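Local coordinates for protein exodeoxyribonuclease (Neisseria meningitidis, PDB 4B5I) that probably cleaves the DNA backbone at abasic sites and degrades DNA strands from the 3' end, using magnesium or manganese ions, at residues N8-R13 with E36-E41; L110-S115 with D149-H154. All coordinates share one frame; numbering follows the deposited sequence.

Contact 1 (N8-R13 with E36-E41); sequences NVNGIR and ELKAQE. With MN (manganese (II) ion), chain E; nucleotides of chain C.
Gly11 and Ile12, at the turn into helix 12-17, give their backbone N-H groups to consecutive carbonyls of segment 36-41: Gly11 N bonds Glu36 O at 2.9 Å and Ile12 N bonds Leu37 O at 3.0 Å. The second bond is nearly straight at its hydrogen (174°), yet its donor sits above the carbonyl plane. Gly11, the N-cap residue, has its CA 3.6 Å from Leu37 O in a CA-H...O contact and lies close to the backbone of chain C. Glu36 reaches between two asparagines, its carboxylate turned about 75° from the Asn8 amide. Both its oxygens contact the manganese ion, with OE2 at 2.5 Å, and Asn8 ND2 adds a straight but weak bond to the same OE2. Asn8 OD1 closes an Asx turn by accepting from Asn10 N, which fixes the amide's rotation. Extended beyond CG, the Lys38 chain runs past Gly11, and its NZ donates to both Asn10 OD1 (3.1 Å) and O4' of DA9 of chain C. Arg13 bends at chi3 (-79°), which brings its guanidinium edge to the loop: NH2 meets Lys38 O in plane, on a lone pair, at 2.8 Å, and also holds OP1 of DC11 of chain C. One water accepts from Arg13 N and NE. Away from the DNA, Ile12 and Leu37 lie side by side, CD1 of Ile12 being 3.7 Å from CD2 of Leu37; Tyr72 and Trp58 extend this apolar patch. The arrangement is that of the metal site of the AP/ExoA family, built on loops following neighbouring parallel strands 2-8 and 31-35, where metal-binding Glu36 stands beside residues that grip the DNA backbone.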
ATOM      1  N   ASN A   8      -0.208  -0.386   5.955  1.00 28.46           N
ATOM      2  CA  ASN A   8       1.183  -0.473   6.373  1.00 29.18           C
ATOM      3  C   ASN A   8       1.206  -0.596   7.891  1.00 29.66           C
ATOM      4  O   ASN A   8       1.039   0.392   8.605  1.00 34.18           O
ATOM      5  CB  ASN A   8       1.970   0.754   5.913  1.00 30.23           C
ATOM      6  CG  ASN A   8       3.426   0.715   6.349  1.00 31.86           C
ATOM      7  OD1 ASN A   8       3.750   0.228   7.432  1.00 34.10           O
ATOM      8  ND2 ASN A   8       4.311   1.235   5.506  1.00 30.62           N
ATOM      9  N   VAL A   9       1.404  -1.817   8.378  1.00 30.12           N
ATOM     10  CA  VAL A   9       1.234  -2.120   9.797  1.00 41.06           C
ATOM     11  C   VAL A   9       2.448  -1.770  10.657  1.00 47.34           C
ATOM     12  O   VAL A   9       2.407  -1.916  11.880  1.00 47.10           O
ATOM     13  CB  VAL A   9       0.876  -3.606  10.009  1.00 43.05           C
ATOM     14  CG1 VAL A   9      -0.464  -3.924   9.368  1.00 26.93           C
ATOM     15  CG2 VAL A   9       1.973  -4.507   9.448  1.00 44.85           C
ATOM     16  N   ASN A  10       3.520  -1.311  10.017  1.00 43.29           N
ATOM     17  CA  ASN A  10       4.739  -0.940  10.732  1.00 50.84           C
ATOM     18  C   ASN A  10       5.117  -1.979  11.783  1.00 52.99           C
ATOM     19  O   ASN A  10       5.268  -1.660  12.964  1.00 58.62           O
ATOM     20  CB  ASN A  10       4.575   0.431  11.388  1.00 53.82           C
ATOM     21  CG  ASN A  10       5.866   0.949  11.991  1.00 56.92           C
ATOM     22  OD1 ASN A  10       6.957   0.608  11.536  1.00 57.71           O
ATOM     23  ND2 ASN A  10       5.748   1.774  13.025  1.00 55.57           N
ATOM     24  N   GLY A  11       5.267  -3.225  11.344  1.00 41.53           N
ATOM     25  CA  GLY A  11       5.534  -4.329  12.246  1.00 36.88           C
ATOM     26  C   GLY A  11       4.253  -5.084  12.544  1.00 43.70           C
ATOM     27  O   GLY A  11       3.413  -4.620  13.316  1.00 42.77           O
ATOM     28  N   ILE A  12       4.101  -6.251  11.925  1.00 43.93           N
ATOM     29  CA  ILE A  12       2.865  -7.016  12.037  1.00 43.96           C
ATOM     30  C   ILE A  12       2.686  -7.608  13.433  1.00 45.44           C
ATOM     31  O   ILE A  12       1.566  -7.886  13.858  1.00 47.85           O
ATOM     32  CB  ILE A  12       2.785  -8.130  10.968  1.00 50.11           C
ATOM     33  CG1 ILE A  12       1.367  -8.700  10.893  1.00 55.47           C
ATOM     34  CG2 ILE A  12       3.814  -9.220  11.237  1.00 42.30           C
ATOM     35  CD1 ILE A  12       1.179  -9.726   9.804  1.00 57.29           C
ATOM     36  N   ARG A  13       3.794  -7.791  14.144  1.00 51.78           N
ATOM     37  CA  ARG A  13       3.745  -8.306  15.507  1.00 50.48           C
ATOM     38  C   ARG A  13       3.192  -7.263  16.479  1.00 54.74           C
ATOM     39  O   ARG A  13       2.341  -7.573  17.314  1.00 59.93           O
ATOM     40  CB  ARG A  13       5.125  -8.804  15.945  1.00 54.05           C
ATOM     41  CG  ARG A  13       5.489 -10.164  15.356  1.00 58.10           C
ATOM     42  CD  ARG A  13       6.934 -10.552  15.636  1.00 56.93           C
ATOM     43  NE  ARG A  13       7.868  -9.889  14.730  1.00 59.08           N
ATOM     44  CZ  ARG A  13       9.164 -10.171  14.654  1.00 63.41           C
ATOM     45  NH1 ARG A  13       9.690 -11.108  15.430  1.00 64.83           N
ATOM     46  NH2 ARG A  13       9.937  -9.517  13.797  1.00 64.57           N
ATOM     47  N   GLU A  36       5.241  -3.578   5.408  1.00 44.64           N
ATOM     48  CA  GLU A  36       6.122  -3.541   6.572  1.00 46.25           C
ATOM     49  C   GLU A  36       5.772  -4.618   7.592  1.00 48.80           C
ATOM     50  O   GLU A  36       5.364  -4.319   8.714  1.00 42.16           O
ATOM     51  CB  GLU A  36       6.117  -2.160   7.234  1.00 51.34           C
ATOM     52  CG  GLU A  36       6.819  -1.083   6.427  1.00 62.90           C
ATOM     53  CD  GLU A  36       7.025   0.191   7.217  1.00 68.85           C
ATOM     54  OE1 GLU A  36       6.809   0.169   8.447  1.00 76.55           O
ATOM     55  OE2 GLU A  36       7.404   1.214   6.611  1.00 69.13           O
ATOM     56  N   LEU A  37       5.931  -5.876   7.193  1.00 54.40           N
ATOM     57  CA  LEU A  37       5.755  -6.989   8.112  1.00 51.09           C
ATOM     58  C   LEU A  37       6.757  -6.876   9.246  1.00 44.93           C
ATOM     59  O   LEU A  37       6.458  -7.226  10.387  1.00 38.10           O
ATOM     60  CB  LEU A  37       5.958  -8.319   7.388  1.00 47.52           C
ATOM     61  CG  LEU A  37       4.882  -8.737   6.389  1.00 38.79           C
ATOM     62  CD1 LEU A  37       5.277 -10.033   5.694  1.00 24.15           C
ATOM     63  CD2 LEU A  37       3.544  -8.882   7.095  1.00 28.82           C
ATOM     64  N   LYS A  38       7.946  -6.375   8.920  1.00 48.56           N
ATOM     65  CA  LYS A  38       9.052  -6.313   9.868  1.00 61.12           C
ATOM     66  C   LYS A  38       9.267  -7.664  10.532  1.00 61.79           C
ATOM     67  O   LYS A  38       9.386  -7.758  11.753  1.00 59.35           O
ATOM     68  CB  LYS A  38       8.819  -5.226  10.920  1.00 67.49           C
ATOM     69  CG  LYS A  38       9.028  -3.814  10.402  1.00 69.37           C
ATOM     70  CD  LYS A  38       9.113  -2.817  11.544  1.00 69.54           C
ATOM     71  CE  LYS A  38       9.539  -1.444  11.047  1.00 62.53           C
ATOM     72  NZ  LYS A  38       9.739  -0.488  12.171  1.00 58.58           N
ATOM     73  N   ALA A  39       9.311  -8.709   9.711  1.00 58.94           N
ATOM     74  CA  ALA A  39       9.491 -10.070  10.197  1.00 54.83           C
ATOM     75  C   ALA A  39       9.699 -11.031   9.033  1.00 59.79           C
ATOM     76  O   ALA A  39       9.375 -10.715   7.889  1.00 64.48           O
ATOM     77  CB  ALA A  39       8.293 -10.499  11.029  1.00 48.47           C
ATOM     78  N   GLN A  40      10.243 -12.204   9.335  1.00 64.31           N
ATOM     79  CA  GLN A  40      10.453 -13.233   8.325  1.00 62.53           C
ATOM     80  C   GLN A  40       9.462 -14.376   8.520  1.00 63.04           C
ATOM     81  O   GLN A  40       8.738 -14.415   9.514  1.00 53.22           O
ATOM     82  CB  GLN A  40      11.893 -13.750   8.376  1.00 60.19           C
ATOM     83  CG  GLN A  40      12.938 -12.676   8.118  1.00 64.52           C
ATOM     84  CD  GLN A  40      14.356 -13.204   8.207  1.00 79.07           C
ATOM     85  OE1 GLN A  40      14.578 -14.378   8.508  1.00 84.65           O
ATOM     86  NE2 GLN A  40      15.326 -12.336   7.944  1.00 84.48           N
ATOM     87  N   GLU A  41       9.433 -15.302   7.567  1.00 69.75           N
ATOM     88  CA  GLU A  41       8.477 -16.404   7.598  1.00 74.15           C
ATOM     89  C   GLU A  41       8.547 -17.188   8.908  1.00 81.62           C
ATOM     90  O   GLU A  41       7.544 -17.727   9.375  1.00 86.12           O
ATOM     91  CB  GLU A  41       8.693 -17.335   6.402  1.00 81.34           C
ATOM     92  CG  GLU A  41       7.654 -18.438   6.271  1.00 89.44           C
ATOM     93  CD  GLU A  41       7.773 -19.200   4.963  1.00 95.56           C
ATOM     94  OE1 GLU A  41       8.567 -18.776   4.097  1.00 97.34           O
ATOM     95  OE2 GLU A  41       7.071 -20.221   4.801  1.00 96.07           O
TER
HETATM   96 MN    MN E1257       6.932   2.796   8.510  1.00 66.62          MN
ATOM     97  P    DG C  10       7.594  -5.230  16.004  1.00 76.13           P
ATOM     98  OP1  DG C  10       6.650  -5.964  15.129  1.00 71.59           O
ATOM     99  OP2  DG C  10       7.352  -5.131  17.459  1.00 88.28           O
ATOM    100  O5'  DG C  10       9.054  -5.854  15.830  1.00 96.42           O
ATOM    101  C5'  DG C  10       9.706  -5.770  14.571  1.00 95.14           C
ATOM    102  C4'  DG C  10      11.206  -5.939  14.743  1.00 94.47           C
ATOM    103  O4'  DG C  10      11.778  -4.768  15.388  1.00 95.84           O
ATOM    104  C3'  DG C  10      11.636  -7.131  15.595  1.00 97.41           C
ATOM    105  O3'  DG C  10      12.775  -7.739  15.005  1.00101.93           O
ATOM    106  C2'  DG C  10      11.999  -6.481  16.925  1.00 97.56           C
ATOM    107  C1'  DG C  10      12.658  -5.214  16.401  1.00101.49           C
ATOM    108  N9   DG C  10      12.836  -4.164  17.400  1.00106.40           N
ATOM    109  C8   DG C  10      12.026  -3.880  18.473  1.00108.00           C
ATOM    110  N7   DG C  10      12.450  -2.878  19.192  1.00111.30           N
ATOM    111  C5   DG C  10      13.618  -2.472  18.556  1.00111.71           C
ATOM    112  C6   DG C  10      14.520  -1.429  18.876  1.00111.50           C
ATOM    113  O6   DG C  10      14.465  -0.627  19.820  1.00110.35           O
ATOM    114  N1   DG C  10      15.575  -1.362  17.967  1.00111.58           N
ATOM    115  C2   DG C  10      15.738  -2.198  16.887  1.00109.46           C
ATOM    116  N2   DG C  10      16.818  -1.982  16.121  1.00108.49           N
ATOM    117  N3   DG C  10      14.901  -3.179  16.577  1.00106.48           N
ATOM    118  C4   DG C  10      13.867  -3.255  17.451  1.00108.64           C
ATOM    119  P    DA C   9       5.771   0.544  18.255  1.00 85.08           P
ATOM    120  OP1  DA C   9       4.330   0.462  18.586  1.00 82.00           O
ATOM    121  OP2  DA C   9       6.784   0.233  19.286  1.00 88.50           O
ATOM    122  O5'  DA C   9       6.067  -0.392  16.996  1.00 74.18           O
ATOM    123  C5'  DA C   9       7.218  -0.104  16.219  1.00 72.96           C
ATOM    124  C4'  DA C   9       7.694  -1.336  15.480  1.00 70.58           C
ATOM    125  O4'  DA C   9       9.088  -1.155  15.137  1.00 77.04           O
ATOM    126  C3'  DA C   9       7.683  -2.616  16.300  1.00 67.67           C
ATOM    127  O3'  DA C   9       7.749  -3.740  15.425  1.00 65.55           O
ATOM    128  C2'  DA C   9       8.961  -2.456  17.113  1.00 69.48           C
ATOM    129  C1'  DA C   9       9.896  -1.821  16.090  1.00 77.79           C
ATOM    130  N9   DA C   9      10.809  -0.848  16.680  1.00 87.96           N
ATOM    131  C8   DA C   9      10.651  -0.177  17.859  1.00 91.52           C
ATOM    132  N7   DA C   9      11.640   0.640  18.136  1.00 99.92           N
ATOM    133  C5   DA C   9      12.505   0.493  17.063  1.00102.18           C
ATOM    134  C6   DA C   9      13.746   1.085  16.750  1.00103.51           C
ATOM    135  N6   DA C   9      14.353   1.985  17.531  1.00100.64           N
ATOM    136  N1   DA C   9      14.342   0.713  15.598  1.00102.27           N
ATOM    137  C2   DA C   9      13.735  -0.187  14.817  1.00 97.62           C
ATOM    138  N3   DA C   9      12.574  -0.810  15.005  1.00 96.01           N
ATOM    139  C4   DA C   9      12.007  -0.421  16.156  1.00 96.19           C
ATOM    140  P    DC C  11      13.213  -9.224  15.434  1.00107.03           P
ATOM    141  OP1  DC C  11      12.658 -10.168  14.439  1.00102.52           O
ATOM    142  OP2  DC C  11      12.893  -9.396  16.868  1.00114.26           O
ATOM    143  O5'  DC C  11      14.805  -9.199  15.286  1.00156.64           O
ATOM    144  C5'  DC C  11      15.391  -8.843  14.039  1.00151.79           C
ATOM    145  C4'  DC C  11      16.711  -8.119  14.243  1.00148.44           C
ATOM    146  O4'  DC C  11      16.470  -6.920  15.016  1.00144.74           O
ATOM    147  C3'  DC C  11      17.774  -8.918  14.992  1.00148.81           C
ATOM    148  O3'  DC C  11      18.844  -9.247  14.110  1.00149.89           O
ATOM    149  C2'  DC C  11      18.249  -8.010  16.128  1.00146.67           C
ATOM    150  C1'  DC C  11      17.569  -6.671  15.864  1.00142.75           C
ATOM    151  N1   DC C  11      17.049  -6.020  17.098  1.00133.93           N
ATOM    152  C2   DC C  11      17.761  -4.967  17.681  1.00131.37           C
ATOM    153  O2   DC C  11      18.818  -4.593  17.156  1.00133.23           O
ATOM    154  N3   DC C  11      17.272  -4.386  18.803  1.00126.76           N
ATOM    155  C4   DC C  11      16.129  -4.820  19.336  1.00121.87           C
ATOM    156  N4   DC C  11      15.687  -4.216  20.444  1.00119.24           N
ATOM    157  C5   DC C  11      15.388  -5.893  18.758  1.00122.15           C
ATOM    158  C6   DC C  11      15.880  -6.457  17.650  1.00126.63           C
TER
HETATM  159  O   HOH W   1       6.745  -7.555  13.224  1.00 36.21           O

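Contact 2 (L110-S115 with D149-H154); sequences LPSGSS and DWNIAH. With nucleotides of chain D; nucleotides of chain B.
Part of the active site of this DNase I-like fold is built by the loops that follow two parallel neighbouring strands, 103-109 and 143-147, and Leu110 ties them together: its N donates to Asp149 O at 2.8 Å, with 163° at the hydrogen. CG of Leu110 is anti to the backbone N (chi1 -153°), and the branch lies against the Trp150 carbonyl, CD1 being 3.3 Å from Trp150 O. The same methyl approaches the Trp150 ring obliquely, while Phe126 and Leu127 of helix 117-139 also pack on the leucine. An Asx turn, in which Asp149 OD1 accepts from Asn151 N from above the carboxylate plane, links the predicted proton donor/acceptor to the predicted transition-state stabilizer. Both face the phosphate of the abasic-site analogue 3DR1 of chain D. Asp149 OD2 comes within 2.6 Å of its OP2, and Ser112 OG lies near the sugar ring oxygen. Farther along, Ser115 OG, from a poorly ordered side chain, donates to OP2 of DC5 of chain B. The Asn151 amide nitrogen spans two phosphate oxygens, ND2 donating to O5' of 3DR1 of chain D at 3.1 Å and, weakly, to its OP2.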
ATOM      1  N   LEU A 110       6.721   0.611  -1.380  1.00 47.82           N
ATOM      2  CA  LEU A 110       7.716   1.387  -2.107  1.00 47.85           C
ATOM      3  C   LEU A 110       8.742   1.971  -1.141  1.00 46.06           C
ATOM      4  O   LEU A 110       8.379   2.499  -0.091  1.00 45.39           O
ATOM      5  CB  LEU A 110       7.027   2.496  -2.903  1.00 47.24           C
ATOM      6  CG  LEU A 110       7.712   2.999  -4.174  1.00 49.48           C
ATOM      7  CD1 LEU A 110       6.690   3.630  -5.112  1.00 48.64           C
ATOM      8  CD2 LEU A 110       8.829   3.977  -3.845  1.00 54.54           C
ATOM      9  N   PRO A 111      10.034   1.866  -1.491  1.00 42.69           N
ATOM     10  CA  PRO A 111      11.143   2.335  -0.652  1.00 42.02           C
ATOM     11  C   PRO A 111      10.993   3.784  -0.194  1.00 50.09           C
ATOM     12  O   PRO A 111      10.534   4.635  -0.955  1.00 54.52           O
ATOM     13  CB  PRO A 111      12.355   2.197  -1.575  1.00 37.17           C
ATOM     14  CG  PRO A 111      11.995   1.075  -2.481  1.00 34.80           C
ATOM     15  CD  PRO A 111      10.516   1.208  -2.719  1.00 44.00           C
ATOM     16  N   SER A 112      11.382   4.049   1.050  1.00 53.82           N
ATOM     17  CA  SER A 112      11.374   5.400   1.597  1.00 58.37           C
ATOM     18  C   SER A 112      12.786   5.972   1.604  1.00 77.87           C
ATOM     19  O   SER A 112      13.681   5.427   2.252  1.00 91.51           O
ATOM     20  CB  SER A 112      10.808   5.396   3.017  1.00 57.15           C
ATOM     21  OG  SER A 112      10.878   6.688   3.594  1.00 63.09           O
ATOM     22  N   GLY A 113      12.986   7.070   0.882  1.00 77.64           N
ATOM     23  CA  GLY A 113      14.297   7.682   0.780  1.00 77.78           C
ATOM     24  C   GLY A 113      14.524   8.787   1.795  1.00 79.26           C
ATOM     25  O   GLY A 113      15.325   9.694   1.569  1.00 85.09           O
ATOM     26  N   SER A 114      13.820   8.707   2.920  1.00 74.66           N
ATOM     27  CA  SER A 114      13.917   9.725   3.959  1.00 75.16           C
ATOM     28  C   SER A 114      15.097   9.472   4.890  1.00 84.04           C
ATOM     29  O   SER A 114      15.744  10.411   5.354  1.00 88.12           O
ATOM     30  CB  SER A 114      12.620   9.784   4.768  1.00 76.46           C
ATOM     31  OG  SER A 114      12.379   8.555   5.431  1.00 76.40           O
ATOM     32  N   SER A 115      15.372   8.200   5.162  1.00 88.38           N
ATOM     33  CA  SER A 115      16.448   7.823   6.073  1.00 88.19           C
ATOM     34  C   SER A 115      17.807   8.319   5.587  1.00 83.16           C
ATOM     35  O   SER A 115      18.598   8.848   6.369  1.00 79.92           O
ATOM     36  CB  SER A 115      16.480   6.305   6.264  1.00 92.57           C
ATOM     37  OG  SER A 115      15.258   5.836   6.805  1.00 94.53           O
ATOM     38  N   ASP A 149       1.863   1.135   0.386  1.00 50.98           N
ATOM     39  CA  ASP A 149       2.537   2.377   0.723  1.00 47.43           C
ATOM     40  C   ASP A 149       3.416   2.801  -0.446  1.00 42.95           C
ATOM     41  O   ASP A 149       4.451   2.189  -0.708  1.00 46.34           O
ATOM     42  CB  ASP A 149       3.389   2.174   1.974  1.00 44.23           C
ATOM     43  CG  ASP A 149       3.997   3.462   2.482  1.00 46.49           C
ATOM     44  OD1 ASP A 149       3.829   4.505   1.818  1.00 44.27           O
ATOM     45  OD2 ASP A 149       4.650   3.424   3.545  1.00 54.46           O
ATOM     46  N   TRP A 150       2.999   3.845  -1.153  1.00 41.76           N
ATOM     47  CA  TRP A 150       3.748   4.332  -2.305  1.00 46.30           C
ATOM     48  C   TRP A 150       4.810   5.348  -1.895  1.00 41.59           C
ATOM     49  O   TRP A 150       5.698   5.681  -2.679  1.00 37.89           O
ATOM     50  CB  TRP A 150       2.802   4.934  -3.346  1.00 46.92           C
ATOM     51  CG  TRP A 150       1.900   3.921  -3.985  1.00 41.76           C
ATOM     52  CD1 TRP A 150       0.929   3.185  -3.369  1.00 39.45           C
ATOM     53  CD2 TRP A 150       1.877   3.538  -5.365  1.00 36.83           C
ATOM     54  NE1 TRP A 150       0.308   2.364  -4.278  1.00 33.16           N
ATOM     55  CE2 TRP A 150       0.870   2.562  -5.511  1.00 35.97           C
ATOM     56  CE3 TRP A 150       2.611   3.925  -6.492  1.00 46.56           C
ATOM     57  CZ2 TRP A 150       0.579   1.968  -6.739  1.00 37.14           C
ATOM     58  CZ3 TRP A 150       2.318   3.332  -7.710  1.00 47.26           C
ATOM     59  CH2 TRP A 150       1.311   2.366  -7.823  1.00 39.88           C
ATOM     60  N   ASN A 151       4.715   5.831  -0.661  1.00 40.19           N
ATOM     61  CA  ASN A 151       5.688   6.778  -0.123  1.00 43.84           C
ATOM     62  C   ASN A 151       5.829   8.048  -0.953  1.00 43.32           C
ATOM     63  O   ASN A 151       6.878   8.692  -0.942  1.00 47.17           O
ATOM     64  CB  ASN A 151       7.055   6.112   0.058  1.00 42.28           C
ATOM     65  CG  ASN A 151       7.202   5.447   1.409  1.00 41.36           C
ATOM     66  OD1 ASN A 151       7.477   4.251   1.500  1.00 52.35           O
ATOM     67  ND2 ASN A 151       7.019   6.221   2.470  1.00 33.16           N
ATOM     68  N   ILE A 152       4.773   8.403  -1.675  1.00 36.29           N
ATOM     69  CA  ILE A 152       4.754   9.650  -2.426  1.00 36.76           C
ATOM     70  C   ILE A 152       3.391  10.320  -2.324  1.00 40.77           C
ATOM     71  O   ILE A 152       2.366   9.707  -2.622  1.00 46.68           O
ATOM     72  CB  ILE A 152       5.078   9.431  -3.916  1.00 41.49           C
ATOM     73  CG1 ILE A 152       6.440   8.756  -4.082  1.00 49.95           C
ATOM     74  CG2 ILE A 152       5.045  10.758  -4.666  1.00 31.87           C
ATOM     75  CD1 ILE A 152       6.814   8.488  -5.526  1.00 50.26           C
ATOM     76  N   ALA A 153       3.385  11.575  -1.888  1.00 34.60           N
ATOM     77  CA  ALA A 153       2.179  12.391  -1.909  1.00 33.18           C
ATOM     78  C   ALA A 153       2.117  13.125  -3.242  1.00 41.57           C
ATOM     79  O   ALA A 153       3.062  13.821  -3.616  1.00 51.23           O
ATOM     80  CB  ALA A 153       2.182  13.376  -0.752  1.00 26.07           C
ATOM     81  N   HIS A 154       1.010  12.967  -3.961  1.00 35.64           N
ATOM     82  CA  HIS A 154       0.903  13.525  -5.309  1.00 41.21           C
ATOM     83  C   HIS A 154       0.817  15.051  -5.326  1.00 43.27           C
ATOM     84  O   HIS A 154       1.680  15.719  -5.895  1.00 48.62           O
ATOM     85  CB  HIS A 154      -0.289  12.921  -6.056  1.00 47.40           C
ATOM     86  CG  HIS A 154      -0.352  13.312  -7.501  1.00 49.16           C
ATOM     87  ND1 HIS A 154      -1.405  12.964  -8.320  1.00 41.79           N
ATOM     88  CD2 HIS A 154       0.508  14.018  -8.269  1.00 56.32           C
ATOM     89  CE1 HIS A 154      -1.189  13.441  -9.532  1.00 52.67           C
ATOM     90  NE2 HIS A 154      -0.036  14.085  -9.529  1.00 60.56           N
TER
ATOM     91  O5' 3DR D   1       7.963   6.226   5.469  1.00 44.39           O
ATOM     92  P   3DR D   1       6.965   4.989   5.310  1.00 62.73           P
ATOM     93  OP1 3DR D   1       6.611   4.517   6.667  1.00 62.60           O
ATOM     94  OP2 3DR D   1       5.723   5.493   4.689  1.00 70.85           O
ATOM     95  OP3 3DR D   1       7.718   3.908   4.638  1.00 54.41           O
ATOM     96  C2' 3DR D   1       6.819  10.230   4.476  1.00 51.45           C
ATOM     97  C5' 3DR D   1       7.460   7.485   5.886  1.00 45.24           C
ATOM     98  C4' 3DR D   1       8.312   8.603   5.319  1.00 53.76           C
ATOM     99  O4' 3DR D   1       8.331   8.512   3.873  1.00 53.07           O
ATOM    100  C1' 3DR D   1       7.504   9.515   3.315  1.00 49.01           C
ATOM    101  C3' 3DR D   1       7.809  10.005   5.613  1.00 53.10           C
ATOM    102  O3' 3DR D   1       8.894  10.917   5.547  1.00 46.11           O
TER
ATOM    103  P    DC B   5      14.466   2.197   5.445  1.00103.05           P
ATOM    104  OP1  DC B   5      14.317   1.387   4.216  1.00105.88           O
ATOM    105  OP2  DC B   5      15.418   3.329   5.467  1.00107.80           O
ATOM    106  O5'  DC B   5      13.027   2.751   5.865  1.00114.02           O
ATOM    107  C5'  DC B   5      12.033   1.823   6.282  1.00110.05           C
ATOM    108  C4'  DC B   5      11.132   2.434   7.340  1.00104.17           C
ATOM    109  O4'  DC B   5      11.927   2.865   8.475  1.00105.52           O
ATOM    110  C3'  DC B   5      10.342   3.656   6.880  1.00 93.95           C
ATOM    111  O3'  DC B   5       8.958   3.404   7.053  1.00 81.77           O
ATOM    112  C2'  DC B   5      10.822   4.792   7.781  1.00 99.78           C
ATOM    113  C1'  DC B   5      11.343   4.037   8.998  1.00102.10           C
ATOM    114  N1   DC B   5      12.368   4.787   9.777  1.00 99.83           N
ATOM    115  C2   DC B   5      12.018   5.346  11.011  1.00 98.65           C
ATOM    116  O2   DC B   5      10.862   5.205  11.431  1.00 95.92           O
ATOM    117  N3   DC B   5      12.959   6.027  11.714  1.00 94.31           N
ATOM    118  C4   DC B   5      14.193   6.155  11.227  1.00 89.19           C
ATOM    119  N4   DC B   5      15.082   6.834  11.957  1.00 78.26           N
ATOM    120  C5   DC B   5      14.570   5.593   9.971  1.00 89.34           C
ATOM    121  C6   DC B   5      13.634   4.923   9.287  1.00 95.98           C
TER
ATOM    122  P    DC D   2       9.709  11.300   6.878  1.00 56.55           P
ATOM    123  OP1  DC D   2      10.921  12.045   6.471  1.00 52.74           O
ATOM    124  OP2  DC D   2       9.834  10.077   7.705  1.00 54.14           O
ATOM    125  O5'  DC D   2       8.721  12.290   7.651  1.00 52.15           O
ATOM    126  C5'  DC D   2       8.366  13.546   7.085  1.00 56.09           C
ATOM    127  C4'  DC D   2       8.086  14.539   8.196  1.00 61.63           C
ATOM    128  O4'  DC D   2       9.283  14.669   9.006  1.00 66.44           O
ATOM    129  C3'  DC D   2       7.756  15.952   7.743  1.00 64.09           C
ATOM    130  O3'  DC D   2       7.034  16.627   8.765  1.00 63.26           O
ATOM    131  C2'  DC D   2       9.151  16.543   7.590  1.00 67.32           C
ATOM    132  C1'  DC D   2       9.831  15.961   8.825  1.00 74.91           C
ATOM    133  N1   DC D   2      11.309  15.842   8.693  1.00 79.41           N
ATOM    134  C2   DC D   2      12.131  16.494   9.616  1.00 68.24           C
ATOM    135  O2   DC D   2      11.607  17.151  10.523  1.00 56.09           O
ATOM    136  N3   DC D   2      13.476  16.385   9.491  1.00 74.69           N
ATOM    137  C4   DC D   2      13.997  15.663   8.497  1.00 85.10           C
ATOM    138  N4   DC D   2      15.329  15.584   8.415  1.00 86.48           N
ATOM    139  C5   DC D   2      13.174  14.992   7.543  1.00 88.61           C
ATOM    140  C6   DC D   2      11.848  15.108   7.677  1.00 86.69           C
TER

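Contacts 1 and 2 have centres about 17 Å apart yet meet where Asn8 ND2 lies 3.0 Å from Asp149 OD2, a probable hydrogen bond. Because the same ND2 donates weakly to Glu36, Asn8 bridges the manganese-binding carboxylate and the predicted proton donor/acceptor. The phosphate of 3DR1 of chain D joins the two sites: its OP1 lies 2.5 Å from the manganese ion, while its OP2 approaches Asp149 OD2. Each contact joins loops at strand ends of a different sheet, so the site spans both. Contact 1 grips chain C with Lys38 and Arg13 and reaches chains B and D through the manganese; contact 2 meets chains B and D directly. His247 touches both Asn8 and Asp149.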